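Local atomic coordinates of protein pof8 (PDB entry 6TZN), a protein that binds telomerase RNA and promotes its assembly with the catalytic subunit into the telomerase holoenzyme, seen here as its C-terminal xRRM domain. Residues L32-S37 / R90-K95; T14-L19 / E70-A75; F36-Q41 / Q79-N84. All blocks are in the same frame, centred on the assembly; numbering follows the deposited sequence.

Contact 1 of 3, residues L32-S37 / R90-K95; sequences LSYVFS and RAHRKK
The phenol ring of Y34 lies under R90, with one face turned to the start of that side chain. CB of R90 sits 3.4 Å above the ring plane, offset toward the rim on the hydroxyl side. It is 3.5 Å from CZ of Y34 and makes a CH-pi contact, 26° off the ring normal. Y34 reaches out from helix 25-39 with CG anti to the backbone N (chi1 -176°), which carries the ring across to residues 90-92. The bend of R90 at chi3 (93°) turns the guanidinium off the ring, so CB rather than the charged end makes the contact. The side chains of H92 and Y34 cross at about a right angle. NE2 of H92 stays 4.2 Å from OH of Y34. Within its own segment, CG of R90 lies 3.8 Å above the centre of the H92 imidazole. R38 makes a cation-pi contact with Y34, and R81 touches both Y34 and H92. Replacing Y34 with a serine would probably strip R90 CB of its aromatic support and leave R38 without its pi partner. Dispersion thus holds the start of R90 against the helix without engaging its charge.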
ATOM      1  N   LEU A  32      -5.172   0.008  -4.200  1.00 16.22           N
ATOM      2  CA  LEU A  32      -5.431  -0.073  -2.766  1.00 18.26           C
ATOM      3  C   LEU A  32      -6.926  -0.060  -2.477  1.00 20.00           C
ATOM      4  O   LEU A  32      -7.409  -0.847  -1.663  1.00 21.24           O
ATOM      5  CB  LEU A  32      -4.740   1.088  -2.056  1.00 21.67           C
ATOM      6  CG  LEU A  32      -3.216   1.040  -2.008  1.00 24.86           C
ATOM      7  CD1 LEU A  32      -2.679   2.324  -1.410  1.00 24.84           C
ATOM      8  CD2 LEU A  32      -2.723  -0.159  -1.212  1.00 25.99           C
ATOM      9  N   SER A  33      -7.680   0.819  -3.140  1.00 20.81           N
ATOM     10  CA  SER A  33      -9.122   0.879  -2.917  1.00 22.78           C
ATOM     11  C   SER A  33      -9.807  -0.414  -3.343  1.00 22.14           C
ATOM     12  O   SER A  33     -10.707  -0.906  -2.652  1.00 23.21           O
ATOM     13  CB  SER A  33      -9.711   2.070  -3.667  1.00 27.62           C
ATOM     14  OG  SER A  33      -9.068   3.266  -3.269  1.00 33.33           O
ATOM     15  N   TYR A  34      -9.398  -0.970  -4.479  1.00 19.78           N
ATOM     16  CA  TYR A  34      -9.982  -2.210  -4.975  1.00 20.12           C
ATOM     17  C   TYR A  34      -9.763  -3.345  -3.982  1.00 18.09           C
ATOM     18  O   TYR A  34     -10.700  -4.076  -3.633  1.00 19.98           O
ATOM     19  CB  TYR A  34      -9.352  -2.534  -6.335  1.00 20.21           C
ATOM     20  CG  TYR A  34      -9.938  -3.742  -7.018  1.00 19.52           C
ATOM     21  CD1 TYR A  34      -9.499  -5.025  -6.704  1.00 18.96           C
ATOM     22  CD2 TYR A  34     -10.937  -3.601  -7.970  1.00 21.75           C
ATOM     23  CE1 TYR A  34     -10.050  -6.133  -7.319  1.00 20.09           C
ATOM     24  CE2 TYR A  34     -11.484  -4.701  -8.598  1.00 22.36           C
ATOM     25  CZ  TYR A  34     -11.040  -5.964  -8.265  1.00 20.09           C
ATOM     26  OH  TYR A  34     -11.584  -7.053  -8.893  1.00 22.49           O
ATOM     27  N   VAL A  35      -8.528  -3.497  -3.509  1.00 17.42           N
ATOM     28  CA  VAL A  35      -8.201  -4.564  -2.566  1.00 18.38           C
ATOM     29  C   VAL A  35      -8.900  -4.344  -1.226  1.00 19.58           C
ATOM     30  O   VAL A  35      -9.485  -5.277  -0.654  1.00 20.06           O
ATOM     31  CB  VAL A  35      -6.669  -4.660  -2.430  1.00 20.32           C
ATOM     32  CG1 VAL A  35      -6.267  -5.597  -1.314  1.00 23.84           C
ATOM     33  CG2 VAL A  35      -6.053  -5.110  -3.745  1.00 19.63           C
ATOM     34  N   PHE A  36      -8.867  -3.105  -0.725  1.00 21.20           N
ATOM     35  CA  PHE A  36      -9.500  -2.753   0.544  1.00 25.31           C
ATOM     36  C   PHE A  36     -10.971  -3.138   0.542  1.00 25.37           C
ATOM     37  O   PHE A  36     -11.478  -3.689   1.527  1.00 28.13           O
ATOM     38  CB  PHE A  36      -9.350  -1.237   0.740  1.00 25.23           C
ATOM     39  CG  PHE A  36      -9.551  -0.744   2.156  1.00 24.21           C
ATOM     40  CD1 PHE A  36     -10.828  -0.597   2.678  1.00 25.44           C
ATOM     41  CD2 PHE A  36      -8.469  -0.356   2.935  1.00 28.09           C
ATOM     42  CE1 PHE A  36     -11.020  -0.106   3.963  1.00 26.65           C
ATOM     43  CE2 PHE A  36      -8.651   0.134   4.212  1.00 25.74           C
ATOM     44  CZ  PHE A  36      -9.929   0.254   4.732  1.00 28.05           C
ATOM     45  N   SER A  37     -11.673  -2.878  -0.564  1.00 27.19           N
ATOM     46  CA  SER A  37     -13.106  -3.147  -0.614  1.00 29.00           C
ATOM     47  C   SER A  37     -13.426  -4.636  -0.549  1.00 27.60           C
ATOM     48  O   SER A  37     -14.524  -4.999  -0.109  1.00 32.05           O
ATOM     49  CB  SER A  37     -13.734  -2.508  -1.854  1.00 36.60           C
ATOM     50  OG  SER A  37     -13.367  -3.194  -3.034  1.00 39.34           O
ATOM     51  N   ARG A  90      -6.681  -4.508 -10.524  1.00 16.28           N
ATOM     52  CA  ARG A  90      -7.201  -5.650  -9.784  1.00 17.15           C
ATOM     53  C   ARG A  90      -6.120  -6.665  -9.438  1.00 16.27           C
ATOM     54  O   ARG A  90      -6.272  -7.405  -8.459  1.00 16.82           O
ATOM     55  CB  ARG A  90      -8.406  -6.267 -10.491  1.00 21.99           C
ATOM     56  CG  ARG A  90      -8.118  -7.071 -11.711  1.00 25.14           C
ATOM     57  CD  ARG A  90      -9.427  -7.349 -12.479  1.00 26.75           C
ATOM     58  NE  ARG A  90      -9.653  -6.339 -13.510  1.00 22.66           N
ATOM     59  CZ  ARG A  90     -10.632  -6.373 -14.411  1.00 22.82           C
ATOM     60  NH1 ARG A  90     -11.524  -7.359 -14.402  1.00 23.73           N
ATOM     61  NH2 ARG A  90     -10.720  -5.413 -15.327  1.00 20.87           N
ATOM     62  N   ALA A  91      -5.018  -6.688 -10.187  1.00 16.01           N
ATOM     63  CA  ALA A  91      -3.800  -7.375  -9.766  1.00 16.62           C
ATOM     64  C   ALA A  91      -4.025  -8.865  -9.476  1.00 16.25           C
ATOM     65  O   ALA A  91      -3.573  -9.401  -8.464  1.00 17.54           O
ATOM     66  CB  ALA A  91      -3.146  -6.648  -8.583  1.00 17.31           C
ATOM     67  N   HIS A  92      -4.689  -9.553 -10.396  1.00 17.49           N
ATOM     68  CA  HIS A  92      -4.844 -10.996 -10.237  1.00 18.68           C
ATOM     69  C   HIS A  92      -3.527 -11.696 -10.536  1.00 19.43           C
ATOM     70  O   HIS A  92      -2.877 -11.423 -11.550  1.00 23.30           O
ATOM     71  CB  HIS A  92      -5.921 -11.526 -11.178  1.00 20.65           C
ATOM     72  CG  HIS A  92      -7.300 -11.091 -10.812  1.00 20.76           C
ATOM     73  ND1 HIS A  92      -8.391 -11.328 -11.616  1.00 24.52           N
ATOM     74  CD2 HIS A  92      -7.762 -10.408  -9.738  1.00 21.51           C
ATOM     75  CE1 HIS A  92      -9.474 -10.827 -11.044  1.00 25.70           C
ATOM     76  NE2 HIS A  92      -9.117 -10.262  -9.904  1.00 23.83           N
ATOM     77  N   ARG A  93      -3.138 -12.616  -9.660  1.00 21.77           N
ATOM     78  CA  ARG A  93      -1.966 -13.433  -9.931  1.00 26.00           C
ATOM     79  C   ARG A  93      -2.232 -14.319 -11.141  1.00 27.06           C
ATOM     80  O   ARG A  93      -3.321 -14.875 -11.298  1.00 30.31           O
ATOM     81  CB  ARG A  93      -1.610 -14.271  -8.695  1.00 30.70           C
ATOM     82  CG  ARG A  93      -2.563 -15.427  -8.372  1.00 34.38           C
ATOM     83  CD  ARG A  93      -2.082 -16.743  -8.983  1.00 39.66           C
ATOM     84  NE  ARG A  93      -2.898 -17.883  -8.573  1.00 42.45           N
ATOM     85  CZ  ARG A  93      -3.974 -18.313  -9.227  1.00 45.96           C
ATOM     86  NH1 ARG A  93      -4.373 -17.698 -10.334  1.00 47.75           N
ATOM     87  NH2 ARG A  93      -4.653 -19.361  -8.773  1.00 49.00           N
ATOM     88  N   LYS A  94      -1.241 -14.425 -12.017  1.00 30.22           N
ATOM     89  CA  LYS A  94      -1.338 -15.267 -13.199  1.00 35.79           C
ATOM     90  C   LYS A  94      -0.393 -16.450 -13.057  1.00 38.61           C
ATOM     91  O   LYS A  94       0.722 -16.307 -12.549  1.00 39.61           O
ATOM     92  CB  LYS A  94      -1.005 -14.475 -14.467  1.00 39.76           C
ATOM     93  CG  LYS A  94      -1.861 -13.238 -14.664  1.00 43.17           C
ATOM     94  CD  LYS A  94      -3.334 -13.545 -14.443  1.00 49.40           C
ATOM     95  CE  LYS A  94      -4.216 -12.381 -14.863  1.00 53.27           C
ATOM     96  NZ  LYS A  94      -3.646 -11.634 -16.021  1.00 54.21           N
ATOM     97  N   LYS A  95      -0.854 -17.621 -13.490  0.77 41.06           N
ATOM     98  CA  LYS A  95      -0.022 -18.815 -13.438  0.85 43.53           C
ATOM     99  C   LYS A  95       1.215 -18.625 -14.305  1.00 41.66           C
ATOM    100  O   LYS A  95       1.122 -18.171 -15.449  0.51 41.08           O
ATOM    101  CB  LYS A  95      -0.820 -20.026 -13.919  0.88 48.41           C
ATOM    102  CG  LYS A  95      -1.660 -20.685 -12.836  1.00 49.67           C
TER

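Contact 2 of 3, residues T14-L19 / E70-A75; sequences TRIKNL and ETCINA
The hydrophobic layer between the beta sheet and a helix of the RRM fold is where T14 and I16 meet C72 and I73. Strand 13-17 is a central strand of the four-stranded antiparallel sheet, and helix 66-78 packs on one of its faces. The axes of the short segments 14-17 and 70-75 approach to 9.5 Å at an angle of 28°. They therefore run roughly in the same direction.

T14 points toward the helix. Its CG2 methyl lies 3.6 Å from CD1 of I73, and the T14 and I73 side chains lie alongside one another, pointing opposite ways. I73 CG1 leaves CB beside the backbone N (chi1 -60°), and its terminal methyl bends on toward the strand. The hydroxyl branch of T14 takes the other direction and meets sulfur: OG1 is 3.9 Å from SG of C72. Its polar partner is elsewhere, in a hydrogen bond with NE1 of W63 on strand 58-63. That bond satisfies the hydroxyl within the buried layer.

The strand order of the sheet, 47-51, 58-63, 13-17, 103-106, is that of an RRM, with helices 25-39 and 66-78 on the same face. Within this layer C72 SG touches both strand residues. It is met by I16 CD1 at 4.0 Å, an apolar contact. C72 also packs on W63, so its side chain bridges two neighbouring strands. I16 further leans on I61 and A104, and I73 also reaches A104 on the edge strand. R15, between T14 and I16, points away from the helix and forms a salt bridge with E111 of helix 109-119.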
ATOM      1  N   THR A  14       1.862   2.233   6.082  1.00 16.21           N
ATOM      2  CA  THR A  14       2.126   0.906   5.535  1.00 16.29           C
ATOM      3  C   THR A  14       3.055   1.023   4.337  1.00 16.52           C
ATOM      4  O   THR A  14       2.824   1.836   3.438  1.00 18.04           O
ATOM      5  CB  THR A  14       0.848   0.170   5.103  1.00 17.56           C
ATOM      6  OG1 THR A  14       0.226   0.856   4.007  1.00 17.32           O
ATOM      7  CG2 THR A  14      -0.122   0.036   6.271  1.00 18.58           C
ATOM      8  N   ARG A  15       4.094   0.204   4.318  1.00 16.88           N
ATOM      9  CA  ARG A  15       4.923   0.072   3.135  1.00 17.42           C
ATOM     10  C   ARG A  15       4.295  -0.979   2.234  1.00 16.81           C
ATOM     11  O   ARG A  15       3.938  -2.066   2.699  1.00 19.29           O
ATOM     12  CB  ARG A  15       6.332  -0.367   3.521  1.00 20.99           C
ATOM     13  CG  ARG A  15       7.195  -0.718   2.319  1.00 26.34           C
ATOM     14  CD  ARG A  15       8.614  -1.030   2.733  1.00 32.78           C
ATOM     15  NE  ARG A  15       9.375   0.196   2.930  1.00 41.32           N
ATOM     16  CZ  ARG A  15       9.728   0.672   4.117  1.00 42.83           C
ATOM     17  NH1 ARG A  15       9.393   0.022   5.224  1.00 43.68           N
ATOM     18  NH2 ARG A  15      10.420   1.799   4.195  1.00 46.92           N
ATOM     19  N   ILE A  16       4.124  -0.643   0.961  1.00 16.53           N
ATOM     20  CA  ILE A  16       3.679  -1.589  -0.054  1.00 16.39           C
ATOM     21  C   ILE A  16       4.892  -1.973  -0.881  1.00 16.57           C
ATOM     22  O   ILE A  16       5.605  -1.095  -1.378  1.00 18.79           O
ATOM     23  CB  ILE A  16       2.592  -0.977  -0.957  1.00 17.58           C
ATOM     24  CG1 ILE A  16       1.491  -0.306  -0.129  1.00 20.39           C
ATOM     25  CG2 ILE A  16       2.039  -2.038  -1.907  1.00 20.12           C
ATOM     26  CD1 ILE A  16       0.736  -1.255   0.762  1.00 20.11           C
ATOM     27  N   LYS A  17       5.147  -3.270  -1.011  1.00 16.04           N
ATOM     28  CA  LYS A  17       6.287  -3.768  -1.766  1.00 16.03           C
ATOM     29  C   LYS A  17       5.829  -4.585  -2.965  1.00 16.35           C
ATOM     30  O   LYS A  17       4.747  -5.184  -2.960  1.00 16.83           O
ATOM     31  CB  LYS A  17       7.195  -4.645  -0.896  1.00 19.53           C
ATOM     32  CG  LYS A  17       7.820  -3.893   0.262  1.00 23.94           C
ATOM     33  CD  LYS A  17       8.917  -4.697   0.928  1.00 33.45           C
ATOM     34  CE  LYS A  17       8.366  -5.918   1.631  1.00 39.65           C
ATOM     35  NZ  LYS A  17       9.469  -6.711   2.240  1.00 44.02           N
ATOM     36  N   ASN A  18       6.691  -4.613  -3.989  1.00 15.94           N
ATOM     37  CA  ASN A  18       6.496  -5.383  -5.217  1.00 16.41           C
ATOM     38  C   ASN A  18       5.448  -4.776  -6.146  1.00 15.86           C
ATOM     39  O   ASN A  18       4.813  -5.485  -6.929  1.00 17.83           O
ATOM     40  CB  ASN A  18       6.264  -6.870  -4.946  1.00 18.28           C
ATOM     41  CG  ASN A  18       7.378  -7.466  -4.128  1.00 18.89           C
ATOM     42  OD1 ASN A  18       8.557  -7.249  -4.422  1.00 21.33           O
ATOM     43  ND2 ASN A  18       7.022  -8.207  -3.086  1.00 20.66           N
ATOM     44  N   LEU A  19       5.292  -3.456  -6.087  1.00 15.53           N
ATOM     45  CA  LEU A  19       4.539  -2.755  -7.114  1.00 15.20           C
ATOM     46  C   LEU A  19       5.269  -2.849  -8.451  1.00 15.84           C
ATOM     47  O   LEU A  19       6.497  -2.979  -8.506  1.00 16.80           O
ATOM     48  CB  LEU A  19       4.410  -1.278  -6.744  1.00 16.32           C
ATOM     49  CG  LEU A  19       3.528  -0.987  -5.530  1.00 16.76           C
ATOM     50  CD1 LEU A  19       3.807   0.404  -4.992  1.00 20.05           C
ATOM     51  CD2 LEU A  19       2.060  -1.149  -5.905  1.00 17.35           C
ATOM     52  N   GLU A  70      -4.453  -1.081   9.370  1.00 19.60           N
ATOM     53  CA  GLU A  70      -4.587  -2.490   9.732  1.00 21.27           C
ATOM     54  C   GLU A  70      -5.385  -3.257   8.685  1.00 19.95           C
ATOM     55  O   GLU A  70      -5.054  -4.405   8.358  1.00 20.48           O
ATOM     56  CB  GLU A  70      -5.271  -2.600  11.094  1.00 25.45           C
ATOM     57  CG  GLU A  70      -5.269  -4.005  11.682  1.00 33.59           C
ATOM     58  CD  GLU A  70      -5.913  -4.061  13.051  1.00 48.91           C
ATOM     59  OE1 GLU A  70      -6.977  -3.432  13.236  1.00 52.22           O
ATOM     60  OE2 GLU A  70      -5.355  -4.734  13.943  1.00 57.52           O
ATOM     61  N   THR A  71      -6.448  -2.644   8.158  1.00 19.11           N
ATOM     62  CA  THR A  71      -7.238  -3.295   7.121  1.00 19.69           C
ATOM     63  C   THR A  71      -6.386  -3.562   5.884  1.00 18.86           C
ATOM     64  O   THR A  71      -6.489  -4.625   5.258  1.00 19.29           O
ATOM     65  CB  THR A  71      -8.444  -2.419   6.772  1.00 21.72           C
ATOM     66  OG1 THR A  71      -9.265  -2.238   7.934  1.00 25.08           O
ATOM     67  CG2 THR A  71      -9.264  -3.034   5.648  1.00 23.73           C
ATOM     68  N   CYS A  72      -5.534  -2.601   5.520  1.00 19.13           N
ATOM     69  CA  CYS A  72      -4.632  -2.787   4.389  1.00 18.45           C
ATOM     70  C   CYS A  72      -3.700  -3.973   4.624  1.00 17.76           C
ATOM     71  O   CYS A  72      -3.524  -4.828   3.743  1.00 18.48           O
ATOM     72  CB  CYS A  72      -3.833  -1.503   4.174  1.00 18.14           C
ATOM     73  SG  CYS A  72      -2.568  -1.630   2.903  1.00 20.10           S
ATOM     74  N   ILE A  73      -3.085  -4.039   5.807  1.00 18.62           N
ATOM     75  CA  ILE A  73      -2.181  -5.146   6.115  1.00 18.78           C
ATOM     76  C   ILE A  73      -2.908  -6.479   5.998  1.00 19.25           C
ATOM     77  O   ILE A  73      -2.407  -7.432   5.386  1.00 20.19           O
ATOM     78  CB  ILE A  73      -1.560  -4.967   7.512  1.00 20.47           C
ATOM     79  CG1 ILE A  73      -0.761  -3.665   7.590  1.00 23.76           C
ATOM     80  CG2 ILE A  73      -0.692  -6.169   7.861  1.00 23.16           C
ATOM     81  CD1 ILE A  73       0.289  -3.544   6.541  1.00 25.16           C
ATOM     82  N   ASN A  74      -4.110  -6.564   6.577  1.00 19.62           N
ATOM     83  CA  ASN A  74      -4.865  -7.815   6.535  1.00 20.97           C
ATOM     84  C   ASN A  74      -5.236  -8.184   5.106  1.00 18.80           C
ATOM     85  O   ASN A  74      -5.203  -9.362   4.731  1.00 20.59           O
ATOM     86  CB  ASN A  74      -6.123  -7.695   7.395  1.00 23.90           C
ATOM     87  CG  ASN A  74      -5.810  -7.614   8.875  1.00 25.10           C
ATOM     88  OD1 ASN A  74      -4.731  -8.008   9.311  1.00 28.81           O
ATOM     89  ND2 ASN A  74      -6.759  -7.101   9.657  1.00 29.40           N
ATOM     90  N   ALA A  75      -5.592  -7.187   4.293  1.00 18.03           N
ATOM     91  CA  ALA A  75      -6.024  -7.444   2.923  1.00 19.38           C
ATOM     92  C   ALA A  75      -4.919  -8.104   2.104  1.00 20.04           C
ATOM     93  O   ALA A  75      -5.154  -9.102   1.410  1.00 20.88           O
ATOM     94  CB  ALA A  75      -6.463  -6.135   2.271  1.00 19.95           C
TER

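Contact 3 of 3, residues F36-Q41 / Q79-N84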
ATOM      1  N   PHE A  36      -8.867  -3.105  -0.725  1.00 21.20           N
ATOM      2  CA  PHE A  36      -9.500  -2.753   0.544  1.00 25.31           C
ATOM      3  C   PHE A  36     -10.971  -3.138   0.542  1.00 25.37           C
ATOM      4  O   PHE A  36     -11.478  -3.689   1.527  1.00 28.13           O
ATOM      5  CB  PHE A  36      -9.350  -1.237   0.740  1.00 25.23           C
ATOM      6  CG  PHE A  36      -9.551  -0.744   2.156  1.00 24.21           C
ATOM      7  CD1 PHE A  36     -10.828  -0.597   2.678  1.00 25.44           C
ATOM      8  CD2 PHE A  36      -8.469  -0.356   2.935  1.00 28.09           C
ATOM      9  CE1 PHE A  36     -11.020  -0.106   3.963  1.00 26.65           C
ATOM     10  CE2 PHE A  36      -8.651   0.134   4.212  1.00 25.74           C
ATOM     11  CZ  PHE A  36      -9.929   0.254   4.732  1.00 28.05           C
ATOM     12  N   SER A  37     -11.673  -2.878  -0.564  1.00 27.19           N
ATOM     13  CA  SER A  37     -13.106  -3.147  -0.614  1.00 29.00           C
ATOM     14  C   SER A  37     -13.426  -4.636  -0.549  1.00 27.60           C
ATOM     15  O   SER A  37     -14.524  -4.999  -0.109  1.00 32.05           O
ATOM     16  CB  SER A  37     -13.734  -2.508  -1.854  1.00 36.60           C
ATOM     17  OG  SER A  37     -13.367  -3.194  -3.034  1.00 39.34           O
ATOM     18  N   ARG A  38     -12.501  -5.504  -0.968  1.00 24.66           N
ATOM     19  CA  ARG A  38     -12.688  -6.941  -0.790  1.00 25.20           C
ATOM     20  C   ARG A  38     -12.418  -7.394   0.636  1.00 26.58           C
ATOM     21  O   ARG A  38     -12.867  -8.477   1.019  1.00 32.96           O
ATOM     22  CB  ARG A  38     -11.777  -7.734  -1.734  1.00 25.66           C
ATOM     23  CG  ARG A  38     -12.382  -8.044  -3.088  1.00 26.41           C
ATOM     24  CD  ARG A  38     -12.156  -6.920  -4.056  1.00 29.96           C
ATOM     25  NE  ARG A  38     -13.051  -7.028  -5.194  1.00 25.84           N
ATOM     26  CZ  ARG A  38     -13.452  -5.992  -5.915  1.00 25.85           C
ATOM     27  NH1 ARG A  38     -13.008  -4.775  -5.616  1.00 24.76           N
ATOM     28  NH2 ARG A  38     -14.292  -6.178  -6.928  1.00 27.01           N
ATOM     29  N   GLN A  39     -11.708  -6.593   1.427  1.00 24.86           N
ATOM     30  CA  GLN A  39     -11.390  -6.941   2.806  1.00 26.70           C
ATOM     31  C   GLN A  39     -12.494  -6.526   3.768  1.00 30.84           C
ATOM     32  O   GLN A  39     -12.773  -7.241   4.740  1.00 34.07           O
ATOM     33  CB  GLN A  39     -10.059  -6.294   3.206  1.00 26.40           C
ATOM     34  CG  GLN A  39      -9.474  -6.805   4.504  1.00 32.98           C
ATOM     35  CD  GLN A  39      -9.109  -8.277   4.433  1.00 36.44           C
ATOM     36  OE1 GLN A  39      -8.948  -8.841   3.343  1.00 36.23           O
ATOM     37  NE2 GLN A  39      -8.960  -8.903   5.590  1.00 42.02           N
ATOM     38  N   THR A  40     -13.141  -5.392   3.508  1.00 32.21           N
ATOM     39  CA  THR A  40     -14.227  -4.935   4.357  1.00 37.89           C
ATOM     40  C   THR A  40     -15.093  -3.958   3.577  1.00 39.82           C
ATOM     41  O   THR A  40     -14.608  -3.224   2.710  1.00 38.99           O
ATOM     42  CB  THR A  40     -13.704  -4.276   5.640  1.00 39.75           C
ATOM     43  OG1 THR A  40     -14.809  -3.933   6.484  1.00 42.78           O
ATOM     44  CG2 THR A  40     -12.913  -3.017   5.318  1.00 40.65           C
ATOM     45  N   GLN A  41     -16.386  -3.978   3.884  1.00 44.55           N
ATOM     46  CA  GLN A  41     -17.321  -2.977   3.402  1.00 47.15           C
ATOM     47  C   GLN A  41     -17.751  -2.024   4.505  1.00 49.01           C
ATOM     48  O   GLN A  41     -18.605  -1.163   4.267  1.00 50.12           O
ATOM     49  CB  GLN A  41     -18.547  -3.652   2.777  1.00 47.66           C
ATOM     50  CG  GLN A  41     -18.311  -4.180   1.369  0.88 49.78           C
ATOM     51  CD  GLN A  41     -17.975  -3.079   0.384  0.81 50.82           C
ATOM     52  OE1 GLN A  41     -16.915  -3.091  -0.241  0.94 50.76           O
ATOM     53  NE2 GLN A  41     -18.878  -2.117   0.242  0.94 50.89           N
ATOM     54  N   GLN A  79      -5.110 -11.869   0.626  1.00 20.59           N
ATOM     55  CA  GLN A  79      -5.370 -11.884  -0.811  1.00 20.68           C
ATOM     56  C   GLN A  79      -4.045 -11.941  -1.567  1.00 20.54           C
ATOM     57  O   GLN A  79      -3.185 -11.078  -1.377  1.00 26.18           O
ATOM     58  CB  GLN A  79      -6.139 -10.631  -1.232  1.00 20.31           C
ATOM     59  CG  GLN A  79      -7.438 -10.364  -0.473  1.00 21.10           C
ATOM     60  CD  GLN A  79      -8.064  -9.037  -0.878  1.00 20.80           C
ATOM     61  OE1 GLN A  79      -7.975  -8.633  -2.036  1.00 22.13           O
ATOM     62  NE2 GLN A  79      -8.692  -8.353   0.072  1.00 20.53           N
ATOM     63  N   GLU A  80      -3.896 -12.946  -2.431  1.00 20.64           N
ATOM     64  CA  GLU A  80      -2.781 -12.988  -3.374  1.00 23.32           C
ATOM     65  C   GLU A  80      -3.022 -11.974  -4.478  1.00 23.36           C
ATOM     66  O   GLU A  80      -3.991 -12.082  -5.237  1.00 28.07           O
ATOM     67  CB  GLU A  80      -2.682 -14.374  -4.010  1.00 27.16           C
ATOM     68  CG  GLU A  80      -2.143 -15.448  -3.119  1.00 26.28           C
ATOM     69  CD  GLU A  80      -2.070 -16.802  -3.812  1.00 29.46           C
ATOM     70  OE1 GLU A  80      -1.461 -17.713  -3.228  1.00 30.84           O
ATOM     71  OE2 GLU A  80      -2.618 -16.958  -4.930  1.00 28.57           O
ATOM     72  N   ARG A  81      -2.152 -10.986  -4.576  1.00 17.99           N
ATOM     73  CA  ARG A  81      -2.280  -9.996  -5.630  1.00 17.77           C
ATOM     74  C   ARG A  81      -0.906  -9.760  -6.232  1.00 17.33           C
ATOM     75  O   ARG A  81       0.098  -9.738  -5.516  1.00 17.59           O
ATOM     76  CB  ARG A  81      -2.849  -8.670  -5.090  1.00 21.38           C
ATOM     77  CG  ARG A  81      -4.180  -8.781  -4.379  1.00 24.34           C
ATOM     78  CD  ARG A  81      -5.336  -8.486  -5.300  1.00 19.02           C
ATOM     79  NE  ARG A  81      -6.619  -8.727  -4.644  1.00 17.11           N
ATOM     80  CZ  ARG A  81      -7.764  -8.957  -5.279  1.00 16.70           C
ATOM     81  NH1 ARG A  81      -7.822  -8.976  -6.602  1.00 18.49           N
ATOM     82  NH2 ARG A  81      -8.867  -9.194  -4.575  1.00 18.70           N
ATOM     83  N   LYS A  82      -0.871  -9.587  -7.552  1.00 17.88           N
ATOM     84  CA  LYS A  82       0.353  -9.249  -8.268  1.00 18.18           C
ATOM     85  C   LYS A  82      -0.025  -8.289  -9.378  1.00 17.81           C
ATOM     86  O   LYS A  82      -0.930  -8.580 -10.160  1.00 19.75           O
ATOM     87  CB  LYS A  82       0.995 -10.492  -8.892  1.00 22.98           C
ATOM     88  N   GLN A  83       0.661  -7.154  -9.447  1.00 20.34           N
ATOM     89  CA  GLN A  83       0.390  -6.199 -10.505  1.00 24.83           C
ATOM     90  C   GLN A  83       1.014  -6.707 -11.801  1.00 28.73           C
ATOM     91  O   GLN A  83       2.229  -6.911 -11.867  1.00 32.82           O
ATOM     92  CB  GLN A  83       0.975  -4.846 -10.121  1.00 28.27           C
ATOM     93  CG  GLN A  83      -0.009  -3.748 -10.243  1.00 22.69           C
ATOM     94  CD  GLN A  83       0.577  -2.386  -9.951  1.00 18.52           C
ATOM     95  OE1 GLN A  83       1.685  -2.255  -9.411  1.00 18.72           O
ATOM     96  NE2 GLN A  83      -0.169  -1.357 -10.308  1.00 17.18           N
ATOM     97  N   ASN A  84       0.185  -6.913 -12.826  1.00 25.18           N
ATOM     98  CA  ASN A  84       0.624  -7.488 -14.096  1.00 28.61           C
ATOM     99  C   ASN A  84       1.093  -6.455 -15.109  1.00 29.37           C
ATOM    100  O   ASN A  84       1.691  -6.826 -16.125  1.00 36.60           O
ATOM    101  CB  ASN A  84      -0.515  -8.294 -14.715  1.00 32.33           C
ATOM    102  CG  ASN A  84      -0.926  -9.449 -13.844  1.00 31.57           C
ATOM    103  OD1 ASN A  84      -0.174 -10.412 -13.708  1.00 34.01           O
ATOM    104  ND2 ASN A  84      -2.113  -9.359 -13.228  1.00 30.33           N
TER
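Residues 36-41, at the end of helix 25-39, face the chain that leaves helix 66-78, and Q39 and Q79 have the closest CA atoms, 8.6 Å apart. Q79 is the first residue to depart from helical backbone angles. From there the chain continues without regular secondary structure through residue 84. In the RRM fold these are the ends of the two helices that cover the sheet, and the contact joins one helix end to the segment leaving the other.

The Q79 side chain runs toward the helix, extended beyond CG (chi2 175°). This delivers its amide between R38, Q39 and R81. The amide planes of Q39 and Q79 are nearly coplanar, 19° apart, although the side chains cross obliquely. NE2 of Q79 donates to OE1 of Q39 at 3.3 Å, a weak bond, and also hydrogen-bonds to the carbonyl of V35. CB of R38 lies obliquely off the amide plane, 3.6 Å from NE2 of Q79.

R81 fixes the other end of the amide. It approaches side-on with two nitrogens, and both meet OE1 of Q79, so each end of the amide has its own partners. NH1 of R81 hydrogen-bonds to the carbonyl of R90, further along the same loop. R38 and R81 cross at about a right angle, with guanidinium planes 73° apart. CG and CD of R38 each touch NH2 of R81 at 4.0 Å, obliquely to that guanidinium. R38 sends NH1 back to the carbonyl of Y34. NE of R81 lies 2.9 Å from OE1 of Q79, in the carbonyl plane, while NH2 of R81 lies 2.7 Å from OE1 of Q79 but above that plane.

All three contacts lie within one xRRM domain. Contacts 1 and 3 both use helix 25-39 and share F36 and S37; their centres are about 4 Å apart. Contact 2 is deeper, near the centre of the chain. Its centre is about 12 Å from that of contact 1 and about 10 Å from that of contact 3. Along the chain the order is 14-19, 32-41, 70-75, 79-84, 90-95, so contact 2 alternates with the other two. Helix 66-78 packs on the sheet and also against helix 25-39, where T71 meets F36 and A75 meets V35. These pairs join the core contact to the two outer ones within the RNA-binding xRRM.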